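Local atomic coordinates of insulinase family protease (Yersinia pestis, PDB entry 3GO9), a protein that belongs to the insulinase (M16) family and is predicted to be a protease, though its activity and substrates are not established. Residues 291-299 against 426-435. Numbering follows the deposited sequence.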
loop_
_atom_site.group_PDB
_atom_site.type_symbol
_atom_site.label_atom_id
_atom_site.label_comp_id
_atom_site.label_asym_id
_atom_site.label_seq_id
_atom_site.Cartn_x
_atom_site.Cartn_y
_atom_site.Cartn_z
ATOM N N ARG A 291 -17.774 -8.330 -6.234
ATOM C CA ARG A 291 -19.060 -8.390 -5.532
ATOM C C ARG A 291 -18.858 -7.978 -4.084
ATOM O O ARG A 291 -19.673 -7.202 -3.510
ATOM C CB ARG A 291 -19.694 -9.768 -5.572
ATOM C CG ARG A 291 -21.129 -9.740 -5.075
ATOM C CD ARG A 291 -21.819 -11.064 -5.110
ATOM N NE ARG A 291 -22.079 -11.505 -6.484
ATOM C CZ ARG A 291 -22.699 -12.655 -6.797
ATOM N NH1 ARG A 291 -23.120 -13.487 -5.852
ATOM N NH2 ARG A 291 -22.875 -12.980 -8.068
ATOM N N SER A 292 -17.787 -8.481 -3.490
ATOM C CA SER A 292 -17.481 -8.190 -2.083
ATOM C C SER A 292 -17.143 -6.713 -1.909
ATOM O O SER A 292 -17.690 -6.040 -0.999
ATOM C CB SER A 292 -16.326 -9.043 -1.631
ATOM O OG SER A 292 -16.779 -10.367 -1.518
ATOM N N ASP A 293 -16.265 -6.193 -2.766
ATOM C CA ASP A 293 -15.868 -4.772 -2.751
ATOM C C ASP A 293 -17.087 -3.858 -2.916
ATOM O O ASP A 293 -17.216 -2.849 -2.225
ATOM C CB ASP A 293 -14.865 -4.555 -3.890
ATOM C CG ASP A 293 -14.541 -3.081 -4.185
ATOM O OD1 ASP A 293 -13.938 -2.431 -3.341
ATOM O OD2 ASP A 293 -14.807 -2.611 -5.335
ATOM N N LEU A 294 -17.979 -4.208 -3.847
ATOM C CA LEU A 294 -19.123 -3.346 -4.124
ATOM C C LEU A 294 -20.111 -3.335 -2.937
ATOM O O LEU A 294 -20.731 -2.288 -2.688
ATOM C CB LEU A 294 -19.792 -3.684 -5.442
ATOM C CG LEU A 294 -20.951 -2.775 -5.845
ATOM C CD1 LEU A 294 -20.526 -1.329 -5.973
ATOM C CD2 LEU A 294 -21.565 -3.286 -7.149
ATOM N N ALA A 295 -20.291 -4.477 -2.280
ATOM C CA ALA A 295 -21.142 -4.548 -1.063
ATOM C C ALA A 295 -20.577 -3.595 0.005
ATOM O O ALA A 295 -21.311 -2.845 0.617
ATOM C CB ALA A 295 -21.206 -5.956 -0.531
ATOM N N ARG A 296 -19.263 -3.623 0.196
ATOM C CA ARG A 296 -18.609 -2.718 1.139
ATOM C C ARG A 296 -18.835 -1.266 0.748
ATOM O O ARG A 296 -19.169 -0.425 1.592
ATOM C CB ARG A 296 -17.108 -3.045 1.258
ATOM C CG ARG A 296 -16.852 -4.369 1.935
ATOM C CD ARG A 296 -15.361 -4.651 2.173
ATOM N NE ARG A 296 -14.614 -5.024 0.962
ATOM C CZ ARG A 296 -14.273 -6.270 0.642
ATOM N NH1 ARG A 296 -14.656 -7.295 1.388
ATOM N NH2 ARG A 296 -13.589 -6.504 -0.472
ATOM N N GLU A 297 -18.691 -0.969 -0.537
ATOM C CA GLU A 297 -18.872 0.360 -1.015
ATOM C C GLU A 297 -20.333 0.804 -0.849
ATOM O O GLU A 297 -20.617 1.943 -0.412
ATOM C CB GLU A 297 -18.408 0.447 -2.465
ATOM C CG GLU A 297 -18.421 1.799 -3.034
ATOM C CD GLU A 297 -18.090 1.816 -4.489
ATOM O OE1 GLU A 297 -18.431 2.809 -5.129
ATOM O OE2 GLU A 297 -17.499 0.852 -5.001
ATOM N N ALA A 298 -21.251 -0.124 -1.102
ATOM C CA ALA A 298 -22.678 0.175 -1.054
ATOM C C ALA A 298 -23.063 0.579 0.368
ATOM O O ALA A 298 -23.829 1.515 0.570
ATOM C CB ALA A 298 -23.471 -1.096 -1.421
ATOM N N LEU A 299 -22.534 -0.151 1.327
ATOM C CA LEU A 299 -22.878 0.042 2.707
ATOM C C LEU A 299 -22.346 1.385 3.142
ATOM O O LEU A 299 -23.066 2.139 3.815
ATOM C CB LEU A 299 -22.380 -1.106 3.551
ATOM C CG LEU A 299 -21.279 -1.070 4.576
ATOM C CD1 LEU A 299 -21.125 0.229 5.307
ATOM C CD2 LEU A 299 -21.617 -2.171 5.536
ATOM N N GLU A 426 -28.230 -10.616 -5.318
ATOM C CA GLU A 426 -26.825 -11.005 -5.185
ATOM C C GLU A 426 -26.105 -10.012 -4.318
ATOM O O GLU A 426 -25.364 -10.409 -3.369
ATOM C CB GLU A 426 -26.158 -11.114 -6.549
ATOM C CG GLU A 426 -26.614 -12.291 -7.369
ATOM C CD GLU A 426 -26.137 -12.279 -8.833
ATOM O OE1 GLU A 426 -25.807 -11.220 -9.417
ATOM O OE2 GLU A 426 -26.144 -13.367 -9.434
ATOM N N LEU A 427 -26.291 -8.725 -4.617
ATOM C CA LEU A 427 -25.596 -7.707 -3.798
ATOM C C LEU A 427 -26.125 -7.772 -2.344
ATOM O O LEU A 427 -25.360 -7.687 -1.411
ATOM C CB LEU A 427 -25.757 -6.302 -4.365
ATOM C CG LEU A 427 -24.813 -5.253 -3.724
ATOM C CD1 LEU A 427 -23.349 -5.641 -3.878
ATOM C CD2 LEU A 427 -24.962 -3.861 -4.275
ATOM N N ASN A 428 -27.432 -7.905 -2.157
ATOM C CA ASN A 428 -27.964 -7.998 -0.782
ATOM C C ASN A 428 -27.505 -9.240 -0.011
ATOM O O ASN A 428 -27.287 -9.192 1.210
ATOM C CB ASN A 428 -29.501 -7.883 -0.815
ATOM C CG ASN A 428 -29.959 -6.473 -0.980
ATOM O OD1 ASN A 428 -29.153 -5.558 -0.904
ATOM N ND2 ASN A 428 -31.275 -6.272 -1.228
ATOM N N ARG A 429 -27.380 -10.379 -0.686
ATOM C CA ARG A 429 -26.815 -11.560 -0.044
ATOM C C ARG A 429 -25.390 -11.324 0.429
ATOM O O ARG A 429 -25.053 -11.745 1.526
ATOM C CB ARG A 429 -26.857 -12.762 -0.970
ATOM C CG ARG A 429 -26.234 -14.020 -0.413
ATOM C CD ARG A 429 -26.955 -14.514 0.825
ATOM N NE ARG A 429 -28.371 -14.855 0.525
ATOM C CZ ARG A 429 -29.284 -15.274 1.407
ATOM N NH1 ARG A 429 -29.006 -15.446 2.696
ATOM N NH2 ARG A 429 -30.518 -15.558 0.968
ATOM N N GLU A 430 -24.583 -10.689 -0.422
ATOM C CA GLU A 430 -23.175 -10.349 -0.102
ATOM C C GLU A 430 -23.163 -9.416 1.128
ATOM O O GLU A 430 -22.429 -9.654 2.109
ATOM C CB GLU A 430 -22.529 -9.703 -1.315
ATOM C CG GLU A 430 -21.090 -9.354 -1.167
ATOM C CD GLU A 430 -20.170 -10.534 -1.023
ATOM O OE1 GLU A 430 -20.366 -11.530 -1.733
ATOM O OE2 GLU A 430 -19.211 -10.440 -0.200
ATOM N N LEU A 431 -24.036 -8.434 1.132
ATOM C CA LEU A 431 -24.151 -7.547 2.295
ATOM C C LEU A 431 -24.490 -8.323 3.568
ATOM O O LEU A 431 -23.899 -8.083 4.646
ATOM C CB LEU A 431 -25.215 -6.463 2.059
ATOM C CG LEU A 431 -24.821 -5.217 1.323
ATOM C CD1 LEU A 431 -26.085 -4.466 0.904
ATOM C CD2 LEU A 431 -23.865 -4.347 2.175
ATOM N N LYS A 432 -25.467 -9.221 3.451
ATOM C CA LYS A 432 -25.899 -9.999 4.584
ATOM C C LYS A 432 -24.730 -10.842 5.089
ATOM O O LYS A 432 -24.461 -10.898 6.280
ATOM C CB LYS A 432 -27.075 -10.894 4.197
ATOM C CG LYS A 432 -27.565 -11.719 5.389
ATOM C CD LYS A 432 -28.670 -12.699 5.104
ATOM C CE LYS A 432 -29.930 -12.024 4.645
ATOM N NZ LYS A 432 -30.603 -11.258 5.698
ATOM N N GLN A 433 -24.037 -11.504 4.163
ATOM C CA GLN A 433 -22.902 -12.373 4.522
ATOM C C GLN A 433 -21.770 -11.613 5.229
ATOM O O GLN A 433 -21.316 -12.018 6.292
ATOM C CB GLN A 433 -22.379 -13.084 3.293
ATOM C CG GLN A 433 -23.286 -14.214 2.888
ATOM C CD GLN A 433 -23.099 -14.690 1.466
ATOM O OE1 GLN A 433 -22.442 -14.044 0.625
ATOM N NE2 GLN A 433 -23.731 -15.855 1.163
ATOM N N GLN A 434 -21.388 -10.483 4.665
ATOM C CA GLN A 434 -20.350 -9.631 5.255
ATOM C C GLN A 434 -20.726 -9.164 6.654
ATOM O O GLN A 434 -19.934 -9.212 7.592
ATOM C CB GLN A 434 -20.100 -8.411 4.388
ATOM C CG GLN A 434 -19.203 -8.734 3.247
ATOM C CD GLN A 434 -18.980 -7.563 2.338
ATOM O OE1 GLN A 434 -19.314 -6.422 2.673
ATOM N NE2 GLN A 434 -18.406 -7.830 1.172
ATOM N N LEU A 435 -21.956 -8.736 6.804
ATOM C CA LEU A 435 -22.374 -8.167 8.073
ATOM C C LEU A 435 -22.781 -9.227 9.077
ATOM O O LEU A 435 -23.106 -8.882 10.221
ATOM C CB LEU A 435 -23.497 -7.181 7.876
ATOM C CG LEU A 435 -23.087 -5.930 7.105
ATOM C CD1 LEU A 435 -24.326 -5.120 6.831
ATOM C CD2 LEU A 435 -22.065 -5.116 7.859
HETATM O O HOH W 1 -23.682 -11.623 -10.957
HETATM O O HOH W 2 -18.318 -12.368 -3.471
#
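In the second alpha/beta half of this M16-family protein, helices 283-309 and 424-435 pack through a knobs-into-holes contact, with Ala295 as one of the two knobs. Their short segments cross at -80° with axes 8.9 Å apart, and the methyl of Ala295 drops among Leu427, Glu430, Leu431 and Gln434. The reciprocal knob is Leu427: with CG anti to the backbone N (chi1 -168°), it carries CD1 to 3.6 Å from Ala295 N, amid Arg291, Leu294, Ala295 and Ala298. Phe365 and Leu368 of helix 362-377 also touch this leucine, so the apolar side of the crossing merges with a third helix. Farther along, Leu431 CD2 packs on Leu299 CB, and Leu435 meets Leu299 through their CD2 methyls, beside Leu352 of helix 341-358.

A polar strip borders this apolar layer. Glu430 lays its CG against Ala295 CB at 3.5 Å, then bends beyond CG to bring its carboxylate to Ser292, whose OG donates to OE2 at 2.8 Å from above the carboxylate plane. A water donating to both Ser292 OG and Glu430 OE1 makes a second link. Toward the start of the two segments, one of two modelled conformers of Arg291 stacks its guanidinium on Glu426: Glu426 CB lies 3.8 Å above the guanidinium plane, over its centre, and the carboxylate is tilted moderately against that plane. This pairing is one of charge alone, since no N-H points at OE2, and Glu426 OE1 accepts from Thr423 N. The amide of Gln434 closes the strip: in one of its two modelled conformers, NE2 donates to Ser292 O at 2.9 Å, nearly straight at 165°, from the carbonyl face opposite Arg296 N.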